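RsfP (Uncultured bacterium, PDB 4GLJ) is a methylthioadenosine phosphorylase that binds rhodamine B and probably splits methylthioadenosine with phosphate into adenine and methylthioribose 1-phosphate. Local coordinates at residues G52-V57 / V252-V257. Sequence-based numbering, arbitrary orientation.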
loop_
_atom_site.group_PDB
_atom_site.type_symbol
_atom_site.label_atom_id
_atom_site.label_comp_id
_atom_site.label_asym_id
_atom_site.label_seq_id
_atom_site.Cartn_x
_atom_site.Cartn_y
_atom_site.Cartn_z
ATOM N N GLY A 52 -15.168 19.940 -27.834
ATOM C CA GLY A 52 -15.963 19.851 -29.039
ATOM C C GLY A 52 -17.405 19.744 -28.610
ATOM O O GLY A 52 -17.684 19.643 -27.402
ATOM N N GLU A 53 -18.300 19.773 -29.597
ATOM C CA GLU A 53 -19.737 19.679 -29.359
ATOM C C GLU A 53 -20.266 18.361 -29.894
ATOM O O GLU A 53 -19.924 17.932 -30.986
ATOM C CB GLU A 53 -20.507 20.878 -29.960
ATOM C CG GLU A 53 -20.422 22.124 -29.071
ATOM C CD GLU A 53 -19.041 22.795 -29.148
ATOM O OE1 GLU A 53 -18.463 22.836 -30.273
ATOM O OE2 GLU A 53 -18.546 23.279 -28.089
ATOM N N LEU A 54 -21.074 17.723 -29.059
ATOM C CA LEU A 54 -21.843 16.538 -29.418
ATOM C C LEU A 54 -23.253 17.087 -29.402
ATOM O O LEU A 54 -23.737 17.508 -28.351
ATOM C CB LEU A 54 -21.587 15.473 -28.311
ATOM C CG LEU A 54 -21.386 13.990 -28.641
ATOM C CD1 LEU A 54 -20.456 13.793 -29.845
ATOM C CD2 LEU A 54 -20.880 13.246 -27.407
ATOM N N ASN A 55 -23.892 17.189 -30.590
ATOM C CA ASN A 55 -25.187 17.870 -30.712
ATOM C C ASN A 55 -25.267 19.237 -30.007
ATOM O O ASN A 55 -26.204 19.526 -29.256
ATOM C CB ASN A 55 -26.341 16.979 -30.229
ATOM C CG ASN A 55 -26.298 15.561 -30.815
ATOM O OD1 ASN A 55 -25.227 14.971 -31.025
ATOM N ND2 ASN A 55 -27.474 14.991 -31.036
ATOM N N GLY A 56 -24.295 20.097 -30.243
ATOM C CA GLY A 56 -24.333 21.397 -29.617
ATOM C C GLY A 56 -24.016 21.449 -28.141
ATOM O O GLY A 56 -23.901 22.554 -27.588
ATOM N N VAL A 57 -23.870 20.282 -27.487
ATOM C CA VAL A 57 -23.428 20.229 -26.099
ATOM C C VAL A 57 -21.884 20.195 -26.076
ATOM O O VAL A 57 -21.294 19.323 -26.688
ATOM C CB VAL A 57 -23.892 18.930 -25.398
ATOM C CG1 VAL A 57 -23.401 18.890 -23.943
ATOM C CG2 VAL A 57 -25.401 18.741 -25.492
ATOM N N VAL A 252 -22.263 4.777 -26.332
ATOM C CA VAL A 252 -22.808 4.964 -25.015
ATOM C C VAL A 252 -22.591 6.388 -24.509
ATOM O O VAL A 252 -23.526 6.991 -23.970
ATOM C CB VAL A 252 -22.261 3.907 -23.999
ATOM C CG1 VAL A 252 -22.898 4.165 -22.623
ATOM C CG2 VAL A 252 -22.558 2.461 -24.513
ATOM N N ILE A 253 -21.362 6.896 -24.640
ATOM C CA ILE A 253 -21.001 8.275 -24.298
ATOM C C ILE A 253 -21.917 9.270 -25.043
ATOM O O ILE A 253 -22.421 10.238 -24.434
ATOM C CB ILE A 253 -19.496 8.520 -24.677
ATOM C CG1 ILE A 253 -18.545 7.849 -23.660
ATOM C CG2 ILE A 253 -19.122 9.980 -24.856
ATOM C CD1 ILE A 253 -17.155 7.686 -24.306
ATOM N N LYS A 254 -22.098 9.074 -26.352
ATOM C CA LYS A 254 -23.036 9.966 -27.113
ATOM C C LYS A 254 -24.392 10.086 -26.394
ATOM O O LYS A 254 -24.858 11.178 -26.089
ATOM C CB LYS A 254 -23.187 9.517 -28.586
ATOM C CG LYS A 254 -22.113 10.148 -29.424
ATOM C CD LYS A 254 -22.093 9.765 -30.916
ATOM C CE LYS A 254 -21.216 8.534 -31.116
ATOM N NZ LYS A 254 -20.637 8.498 -32.485
ATOM N N GLN A 255 -24.975 8.946 -26.061
ATOM C CA GLN A 255 -26.248 8.898 -25.344
ATOM C C GLN A 255 -26.198 9.497 -23.947
ATOM O O GLN A 255 -27.135 10.197 -23.544
ATOM C CB GLN A 255 -26.768 7.462 -25.285
ATOM C CG GLN A 255 -27.119 6.815 -26.633
ATOM C CD GLN A 255 -28.118 7.604 -27.475
ATOM O OE1 GLN A 255 -29.004 8.283 -26.979
ATOM N NE2 GLN A 255 -27.926 7.544 -28.761
ATOM N N ALA A 256 -25.085 9.266 -23.214
ATOM C CA ALA A 256 -24.932 9.748 -21.863
ATOM C C ALA A 256 -24.751 11.261 -21.804
ATOM O O ALA A 256 -25.360 11.907 -20.958
ATOM C CB ALA A 256 -23.721 9.051 -21.158
ATOM N N VAL A 257 -23.978 11.821 -22.737
ATOM C CA VAL A 257 -23.810 13.247 -22.774
ATOM C C VAL A 257 -25.212 13.919 -22.988
ATOM O O VAL A 257 -25.601 14.878 -22.288
ATOM C CB VAL A 257 -22.821 13.672 -23.886
ATOM C CG1 VAL A 257 -22.873 15.174 -24.085
ATOM C CG2 VAL A 257 -21.373 13.222 -23.587
#
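Leu54 and Val57 meet Lys254 and Val257 through aliphatic carbon alone, so no ring, amide or carboxylate presents a face or an edge at this interface. The motif is a two-residue beta hairpin, strands 49-54 and 57-63, whose tip packs on helix 237-263 of the phosphorylase fold. Its type I' turn is closed by two backbone hydrogen bonds, Leu54 N to Val57 O and Val57 N to Leu54 O, both 2.9 Å. Asn55 and Gly56 suit the turn: both have positive phi, which asparagine tolerates well, while a CB on Gly56 would jam against the preceding carbonyl oxygen. With the ends of the turn tied together, Leu54 and Val57 both direct CB toward the helix. Leu54 has the longer reach. Its side chain crosses that of Val257 at about a right angle, and CD2 lies 3.9 Å from Val257 CG2. With an alanine here, CG and both methyls would be gone, which is likely to open a gap beside Val257 and the stem of Lys254. Val57 and Val257 run alongside each other in opposite senses, with Val57 CG1 3.8 Å from Val257 CG1; both also touch Ile16 on strand 16-20, the parallel neighbour of strand 57-63, so the two valines pack where the helix lies against the sheet. In Val257, CG1 stands anti to the backbone N (chi1 169°), which turns CG1 to Val57 and CG2 to Leu54. Lysine suits the partly exposed margin, because its methylene stem can pack while the amine end turns off from the hairpin, the chain bending at chi3 (-90°). The stem makes its touch through Lys254 CG, 3.9 Å from Leu54 CD2.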